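Lmo2119 protein (Listeria monocytogenes serovar 1/2a, PDB 5HQH) is of unknown function and is represented here by its YbbR-like domain, one piece of a longer, probably exported or membrane-directed protein. Local coordinates at residues V16-Y22 with T57-K63; S8-V12 with L40-R44. One frame throughout, in Å; residues are numbered along the deposited sequence.

Contact 1 of 2, residues V16-Y22 with T57-K63; sequences VPVKVYY and TVYADLK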
ATOM      1  N   VAL A  16       6.381  -4.967   4.984  1.00  9.57           N
ATOM      2  CA  VAL A  16       5.010  -4.591   5.301  1.00  9.11           C
ATOM      3  C   VAL A  16       4.116  -4.982   4.102  1.00  8.83           C
ATOM      4  O   VAL A  16       4.410  -4.614   2.967  1.00  9.18           O
ATOM      5  CB  VAL A  16       4.908  -3.089   5.523  1.00  9.28           C
ATOM      6  CG1 VAL A  16       3.483  -2.691   5.697  1.00  9.80           C
ATOM      7  CG2 VAL A  16       5.722  -2.675   6.714  1.00  9.80           C
ATOM      8  N   PRO A  17       3.030  -5.721   4.345  1.00  8.73           N
ATOM      9  CA  PRO A  17       2.180  -6.122   3.220  1.00  9.18           C
ATOM     10  C   PRO A  17       1.451  -4.954   2.576  1.00  9.33           C
ATOM     11  O   PRO A  17       1.172  -3.928   3.230  1.00  9.77           O
ATOM     12  CB  PRO A  17       1.200  -7.094   3.863  1.00  9.82           C
ATOM     13  CG  PRO A  17       1.162  -6.740   5.280  1.00 10.24           C
ATOM     14  CD  PRO A  17       2.524  -6.236   5.632  1.00  9.45           C
ATOM     15  N   VAL A  18       1.128  -5.118   1.302  1.00  9.89           N
ATOM     16  CA  VAL A  18       0.347  -4.142   0.555  1.00 10.56           C
ATOM     17  C   VAL A  18      -0.988  -4.752   0.139  1.00 11.44           C
ATOM     18  O   VAL A  18      -1.010  -5.780  -0.547  1.00 11.75           O
ATOM     19  CB  VAL A  18       1.072  -3.694  -0.724  1.00 11.13           C
ATOM     20  CG1 VAL A  18       0.214  -2.679  -1.480  1.00 12.35           C
ATOM     21  CG2 VAL A  18       2.446  -3.121  -0.422  1.00 11.08           C
ATOM     22  N   LYS A  19      -2.083  -4.150   0.584  1.00 10.50           N
ATOM     23  CA  LYS A  19      -3.421  -4.543   0.217  1.00 11.68           C
ATOM     24  C   LYS A  19      -3.739  -3.883  -1.122  1.00 10.82           C
ATOM     25  O   LYS A  19      -3.211  -2.815  -1.445  1.00 10.68           O
ATOM     26  CB  LYS A  19      -4.439  -4.072   1.273  1.00 14.22           C
ATOM     27  CG  LYS A  19      -4.165  -4.589   2.667  1.00 17.55           C
ATOM     28  CD  LYS A  19      -4.638  -5.993   2.859  1.00 20.41           C
ATOM     29  CE  LYS A  19      -4.322  -6.505   4.260  1.00 22.75           C
ATOM     30  NZ  LYS A  19      -2.875  -6.906   4.370  1.00 24.78           N
ATOM     31  N   VAL A  20      -4.613  -4.518  -1.914  0.70 10.56           N
ATOM     32  CA  VAL A  20      -4.982  -4.008  -3.229  0.70 10.87           C
ATOM     33  C   VAL A  20      -6.501  -4.057  -3.384  0.70 10.75           C
ATOM     34  O   VAL A  20      -7.079  -5.113  -3.288  0.70 10.62           O
ATOM     35  CB  VAL A  20      -4.347  -4.839  -4.377  0.70 11.42           C
ATOM     36  CG1 VAL A  20      -4.484  -4.058  -5.691  0.70 11.07           C
ATOM     37  CG2 VAL A  20      -2.890  -5.158  -4.095  0.70 11.76           C
ATOM     38  N   TYR A  21      -7.108  -2.901  -3.652  1.00 10.34           N
ATOM     39  CA  TYR A  21      -8.542  -2.738  -3.741  1.00 10.54           C
ATOM     40  C   TYR A  21      -8.938  -2.433  -5.168  1.00 10.64           C
ATOM     41  O   TYR A  21      -8.335  -1.574  -5.807  1.00 10.76           O
ATOM     42  CB  TYR A  21      -8.998  -1.602  -2.816  1.00 11.08           C
ATOM     43  CG  TYR A  21      -8.563  -1.729  -1.393  1.00 11.50           C
ATOM     44  CD1 TYR A  21      -8.793  -2.873  -0.656  1.00 11.77           C
ATOM     45  CD2 TYR A  21      -7.952  -0.657  -0.739  1.00 12.49           C
ATOM     46  CE1 TYR A  21      -8.389  -2.949   0.697  1.00 12.90           C
ATOM     47  CE2 TYR A  21      -7.558  -0.723   0.577  1.00 13.65           C
ATOM     48  CZ  TYR A  21      -7.772  -1.859   1.305  1.00 13.49           C
ATOM     49  OH  TYR A  21      -7.352  -1.890   2.658  1.00 16.17           O
ATOM     50  N   TYR A  22      -9.948  -3.150  -5.656  1.00 10.19           N
ATOM     51  CA  TYR A  22     -10.413  -3.046  -7.042  1.00 10.58           C
ATOM     52  C   TYR A  22     -11.610  -3.916  -7.266  1.00 10.78           C
ATOM     53  O   TYR A  22     -12.056  -4.592  -6.340  1.00 11.22           O
ATOM     54  CB  TYR A  22      -9.291  -3.410  -8.021  1.00 10.56           C
ATOM     55  CG  TYR A  22      -8.758  -4.802  -7.974  1.00 10.15           C
ATOM     56  CD1 TYR A  22      -7.714  -5.153  -7.125  1.00 10.70           C
ATOM     57  CD2 TYR A  22      -9.236  -5.781  -8.832  1.00 10.15           C
ATOM     58  CE1 TYR A  22      -7.168  -6.433  -7.137  1.00 10.95           C
ATOM     59  CE2 TYR A  22      -8.686  -7.039  -8.856  1.00 10.73           C
ATOM     60  CZ  TYR A  22      -7.666  -7.359  -8.004  1.00 10.68           C
ATOM     61  OH  TYR A  22      -7.082  -8.620  -8.056  1.00 11.96           O
ATOM     62  N   THR A  57      -2.232   0.308   7.517  1.00 10.62           N
ATOM     63  CA  THR A  57      -2.497  -0.453   6.294  1.00 10.35           C
ATOM     64  C   THR A  57      -1.962   0.269   5.096  1.00  9.14           C
ATOM     65  O   THR A  57      -2.372   1.390   4.843  1.00  8.92           O
ATOM     66  CB  THR A  57      -4.012  -0.608   6.106  1.00 10.80           C
ATOM     67  OG1 THR A  57      -4.569  -1.261   7.273  1.00 14.15           O
ATOM     68  CG2 THR A  57      -4.337  -1.372   4.850  1.00 11.89           C
ATOM     69  N   VAL A  58      -1.022  -0.357   4.365  1.00  8.78           N
ATOM     70  CA  VAL A  58      -0.509   0.177   3.108  1.00  8.35           C
ATOM     71  C   VAL A  58      -1.355  -0.430   1.999  1.00  7.77           C
ATOM     72  O   VAL A  58      -1.625  -1.627   2.024  1.00  8.85           O
ATOM     73  CB  VAL A  58       0.962  -0.201   2.875  1.00  8.70           C
ATOM     74  CG1 VAL A  58       1.458   0.381   1.558  1.00  9.22           C
ATOM     75  CG2 VAL A  58       1.821   0.288   4.028  1.00  9.60           C
ATOM     76  N   TYR A  59      -1.810   0.412   1.077  1.00  7.63           N
ATOM     77  CA  TYR A  59      -2.687  -0.060   0.027  1.00  7.90           C
ATOM     78  C   TYR A  59      -2.501   0.639  -1.306  1.00  8.07           C
ATOM     79  O   TYR A  59      -2.102   1.799  -1.385  1.00  8.47           O
ATOM     80  CB  TYR A  59      -4.146   0.058   0.458  1.00  7.95           C
ATOM     81  CG  TYR A  59      -4.683   1.466   0.716  1.00  7.96           C
ATOM     82  CD1 TYR A  59      -4.417   2.109   1.914  1.00  7.93           C
ATOM     83  CD2 TYR A  59      -5.534   2.110  -0.189  1.00  8.81           C
ATOM     84  CE1 TYR A  59      -4.916   3.358   2.180  1.00  8.29           C
ATOM     85  CE2 TYR A  59      -6.050   3.373   0.094  1.00  8.54           C
ATOM     86  CZ  TYR A  59      -5.755   3.976   1.293  1.00  8.67           C
ATOM     87  OH  TYR A  59      -6.307   5.216   1.574  1.00  9.42           O
ATOM     88  N   ALA A  60      -2.855  -0.111  -2.353  1.00  9.20           N
ATOM     89  CA  ALA A  60      -2.979   0.390  -3.718  1.00 10.10           C
ATOM     90  C   ALA A  60      -4.482   0.385  -4.003  1.00 10.11           C
ATOM     91  O   ALA A  60      -5.110  -0.672  -4.038  1.00 10.53           O
ATOM     92  CB  ALA A  60      -2.227  -0.488  -4.731  1.00 11.29           C
ATOM     93  N   ASP A  61      -5.048   1.569  -4.253  1.00  9.60           N
ATOM     94  CA  ASP A  61      -6.474   1.670  -4.574  1.00 10.55           C
ATOM     95  C   ASP A  61      -6.662   1.785  -6.076  1.00 10.75           C
ATOM     96  O   ASP A  61      -6.365   2.822  -6.684  1.00 12.25           O
ATOM     97  CB  ASP A  61      -7.121   2.848  -3.890  1.00 11.37           C
ATOM     98  CG  ASP A  61      -8.633   2.809  -3.992  1.00 13.15           C
ATOM     99  OD1 ASP A  61      -9.210   1.895  -4.612  1.00 14.38           O
ATOM    100  OD2 ASP A  61      -9.300   3.687  -3.430  1.00 14.21           O
ATOM    101  N   LEU A  62      -7.142   0.700  -6.664  0.50 10.54           N
ATOM    102  CA  LEU A  62      -7.363   0.641  -8.104  0.50 11.27           C
ATOM    103  C   LEU A  62      -8.835   0.520  -8.432  0.50 11.53           C
ATOM    104  O   LEU A  62      -9.213   0.008  -9.491  0.50 12.10           O
ATOM    105  CB  LEU A  62      -6.559  -0.514  -8.679  0.50 11.56           C
ATOM    106  CG  LEU A  62      -5.063  -0.217  -8.538  0.50 12.10           C
ATOM    107  CD1 LEU A  62      -4.242  -1.466  -8.733  0.50 13.04           C
ATOM    108  CD2 LEU A  62      -4.630   0.889  -9.489  0.50 12.99           C
ATOM    109  N   LYS A  63      -9.682   1.023  -7.537  1.00 12.15           N
ATOM    110  CA  LYS A  63     -11.125   0.957  -7.766  1.00 13.83           C
ATOM    111  C   LYS A  63     -11.605   1.685  -8.987  1.00 14.61           C
ATOM    112  O   LYS A  63     -12.571   1.254  -9.597  1.00 16.98           O
ATOM    113  CB  LYS A  63     -11.905   1.463  -6.541  1.00 15.72           C
ATOM    114  CG  LYS A  63     -13.407   1.116  -6.498  1.00 19.96           C
ATOM    115  CD  LYS A  63     -13.689  -0.383  -6.336  1.00 22.36           C
ATOM    116  CE  LYS A  63     -12.981  -1.050  -5.163  1.00 23.09           C
ATOM    117  NZ  LYS A  63     -13.265  -0.409  -3.839  1.00 24.03           N
TER
HETATM  118  O   HOH W   1      -0.258  -2.994   5.312  1.00 11.11           O
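With CG of Tyr21 beside its own backbone N (chi1 -54°) and CG of Tyr59 between backbone N and carbonyl carbon (chi1 64°), the Tyr21 ring crosses CB, CG and CD2 of Tyr59. The two residues belong to adjacent parallel strands at the heart of the mixed sheet of this YbbR-like domain. Their rings meet obliquely, planes 47° apart, with CE2 of Tyr21 3.5 Å from CB of Tyr59; the hydroxyl end of Tyr21 reaches on to CG2 of Thr57. Long, flat tyrosines suit this partly exposed face, which Lys77 of strand 68-77 also lines, and Thr57 turns its hydroxyl to Asp78.

The backbones pair in parallel register. Lys19 straddles Tyr59: its N donates to Val58 O, and its O accepts from Ala60 N at 2.9 Å. Next, Tyr21 N donates to Ala60 O, and Leu62 N to Tyr21 O at 2.7 Å. Before this ladder begins, a water gives a proton to Pro17 O and takes one from Val58 N, bridging a gap where no direct bond is made.

The face carrying Val18, Val20, Val58 and Ala60 is aliphatic, and of these Val58 and Ala60 are buried. Val58 divides its branches, CG2 meeting the buried Val16 CG1 at 3.8 Å and CG1 reaching Val18 CG2, while Val36 and Val38 also pack against it. Val20 stands beside the small Ala60, and Ile32 packs on both. Further along, Asp61 forms an Asx turn, its OD1 accepting from Lys63 N at 3.1 Å from above the carboxylate plane.

Contact 2 of 2, residues S8-V12 with L40-R44; sequences SDSEV and LSGPR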
ATOM      1  N   SER A   8      11.175  13.051  19.572  1.00 38.58           N
ATOM      2  CA  SER A   8      10.809  12.462  18.246  1.00 36.20           C
ATOM      3  C   SER A   8      11.553  11.153  18.010  1.00 32.88           C
ATOM      4  O   SER A   8      12.711  10.989  18.402  1.00 34.92           O
ATOM      5  CB  SER A   8      11.073  13.447  17.099  1.00 39.11           C
ATOM      6  OG  SER A   8      12.444  13.778  17.001  1.00 41.56           O
ATOM      7  N   ASP A   9      10.860  10.227  17.362  1.00 28.16           N
ATOM      8  CA  ASP A   9      11.343   8.877  17.145  1.00 25.57           C
ATOM      9  C   ASP A   9      11.105   8.515  15.682  1.00 22.92           C
ATOM     10  O   ASP A   9      10.305   9.163  15.004  1.00 22.09           O
ATOM     11  CB  ASP A   9      10.540   7.951  18.075  1.00 25.60           C
ATOM     12  CG  ASP A   9      11.126   6.560  18.204  1.00 26.25           C
ATOM     13  OD1 ASP A   9      12.330   6.349  17.908  1.00 26.69           O
ATOM     14  OD2 ASP A   9      10.351   5.666  18.631  1.00 27.49           O
ATOM     15  N   SER A  10      11.838   7.517  15.188  0.60 21.95           N
ATOM     16  CA  SER A  10      11.714   7.047  13.793  0.60 21.28           C
ATOM     17  C   SER A  10      12.046   5.565  13.674  0.60 20.10           C
ATOM     18  O   SER A  10      13.009   5.079  14.283  0.60 20.81           O
ATOM     19  CB  SER A  10      12.616   7.858  12.843  0.60 22.59           C
ATOM     20  OG  SER A  10      12.617   7.325  11.510  0.60 22.73           O
ATOM     21  N   GLU A  11      11.256   4.853  12.865  1.00 18.20           N
ATOM     22  CA  GLU A  11      11.439   3.424  12.638  1.00 16.96           C
ATOM     23  C   GLU A  11      11.243   3.121  11.161  1.00 15.27           C
ATOM     24  O   GLU A  11      10.331   3.641  10.534  1.00 14.58           O
ATOM     25  CB  GLU A  11      10.423   2.615  13.443  1.00 16.75           C
ATOM     26  CG  GLU A  11      10.631   2.604  14.945  1.00 18.37           C
ATOM     27  CD  GLU A  11      11.824   1.785  15.389  1.00 19.41           C
ATOM     28  OE1 GLU A  11      12.312   0.962  14.602  1.00 19.37           O
ATOM     29  OE2 GLU A  11      12.241   1.922  16.553  1.00 20.98           O
ATOM     30  N   VAL A  12      12.129   2.297  10.610  1.00 14.53           N
ATOM     31  CA  VAL A  12      12.010   1.794   9.247  1.00 14.63           C
ATOM     32  C   VAL A  12      11.555   0.346   9.412  1.00 14.19           C
ATOM     33  O   VAL A  12      12.228  -0.451  10.040  1.00 14.86           O
ATOM     34  CB  VAL A  12      13.344   1.887   8.474  1.00 16.30           C
ATOM     35  CG1 VAL A  12      13.175   1.308   7.084  1.00 16.89           C
ATOM     36  CG2 VAL A  12      13.821   3.332   8.408  1.00 17.18           C
ATOM     37  N   LEU A  40       8.278   5.488   9.524  1.00 14.62           N
ATOM     38  CA  LEU A  40       7.384   6.227  10.432  1.00 15.37           C
ATOM     39  C   LEU A  40       8.198   7.158  11.289  1.00 15.90           C
ATOM     40  O   LEU A  40       9.222   6.727  11.797  1.00 15.78           O
ATOM     41  CB  LEU A  40       6.699   5.264  11.399  1.00 17.25           C
ATOM     42  CG  LEU A  40       5.861   4.148  10.803  1.00 18.00           C
ATOM     43  CD1 LEU A  40       5.295   3.282  11.919  1.00 19.95           C
ATOM     44  CD2 LEU A  40       4.762   4.724   9.947  1.00 19.03           C
ATOM     45  N   SER A  41       7.729   8.390  11.485  1.00 15.27           N
ATOM     46  CA  SER A  41       8.393   9.306  12.421  1.00 16.25           C
ATOM     47  C   SER A  41       7.344  10.101  13.186  1.00 15.61           C
ATOM     48  O   SER A  41       6.271  10.413  12.660  1.00 15.56           O
ATOM     49  CB  SER A  41       9.373  10.209  11.705  1.00 18.66           C
ATOM     50  OG  SER A  41       8.711  11.115  10.888  1.00 22.31           O
ATOM     51  N   GLY A  42       7.645  10.417  14.437  1.00 14.99           N
ATOM     52  CA  GLY A  42       6.699  11.167  15.270  1.00 15.52           C
ATOM     53  C   GLY A  42       6.965  10.910  16.727  1.00 15.95           C
ATOM     54  O   GLY A  42       8.045  10.437  17.062  1.00 16.63           O
ATOM     55  N   PRO A  43       5.957  11.152  17.583  1.00 17.59           N
ATOM     56  CA  PRO A  43       6.133  10.958  19.024  1.00 18.67           C
ATOM     57  C   PRO A  43       6.475   9.520  19.341  1.00 17.91           C
ATOM     58  O   PRO A  43       5.857   8.582  18.795  1.00 16.40           O
ATOM     59  CB  PRO A  43       4.769  11.342  19.598  1.00 19.23           C
ATOM     60  CG  PRO A  43       4.246  12.348  18.634  1.00 19.73           C
ATOM     61  CD  PRO A  43       4.690  11.842  17.286  1.00 18.33           C
ATOM     62  N   ARG A  44       7.451   9.329  20.215  1.00 18.83           N
ATOM     63  CA  ARG A  44       7.927   7.993  20.556  1.00 18.99           C
ATOM     64  C   ARG A  44       6.867   6.948  20.892  1.00 18.03           C
ATOM     65  O   ARG A  44       6.928   5.824  20.361  1.00 17.52           O
ATOM     66  CB  ARG A  44       8.944   8.079  21.695  1.00 21.31           C
ATOM     67  CG  ARG A  44       9.403   6.709  22.141  1.00 22.91           C
ATOM     68  CD  ARG A  44      10.778   6.723  22.726  1.00 25.97           C
ATOM     69  NE  ARG A  44      11.089   5.396  23.236  1.00 26.74           N
ATOM     70  CZ  ARG A  44      11.625   4.394  22.546  1.00 26.58           C
ATOM     71  NH1 ARG A  44      11.931   4.502  21.257  1.00 27.95           N
ATOM     72  NH2 ARG A  44      11.872   3.263  23.181  1.00 27.20           N
TER
HETATM   73  O   HOH W   2       9.065  11.723  20.851  1.00 27.58           O
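Asp9 and Gly42 exchange two backbone hydrogen bonds, Asp9 N to Gly42 O at 2.8 Å and Gly42 N to Asp9 O at 3.0 Å, in an antiparallel beta ladder at one end of the YbbR-like domain. Glu11 and Leu40 repeat the exchange, the bond from Leu40 N to Glu11 O being nearly straight at 173°. Between them lies the non-hydrogen-bonded pair Ser10 and Ser41, small residues with CB to CB at 4.2 Å, on the face away from Asp9 and Glu11.

Asp9 also reaches Arg44, in the first turn of helix 44-53: its CG, anti to the backbone N (chi1 -167°), carries the carboxylate to a guanidinium turned 57° from its plane. Arg44 NH1 forms a salt bridge with Asp9 OD2, but the hydrogen bond is weak, 3.3 Å and bent; OD2 also accepts from Gln48 NE2. Glu11 OE1 forms a salt bridge with Lys51 NZ, and OE2 accepts from Gln48 NE2. On the same face Leu40 is buried against Ala50, Phe56 and Val85.

Gly42 has backbone angles that would jam a CB against the preceding carbonyl, and Pro43 follows as N-cap. CB of Asp9 rests against Arg44 CA at 3.6 Å, and Arg44 CB and CG lie alongside its carboxylate.

From the N terminus, strand 9-21 enters the fold at contact 2 and leaves through contact 1, so one long strand, interrupted on the way by a bulge or short loop, serves both, their centres about 23 Å apart. Contact 2 closes the shorter loop: the chain runs on through strand 27-30, returns along strand 35-42 and meets its own beginning antiparallel. Helix 44-53 then carries it to strand 57-61, which closes contact 1 alongside the later half of the first strand, this time parallel. The segments alternate in sequence, 8-12, 16-22, 40-44, 57-63, so the two closures cross rather than nest. Together they tie strand 9-21 to two strands of the same mixed sheet.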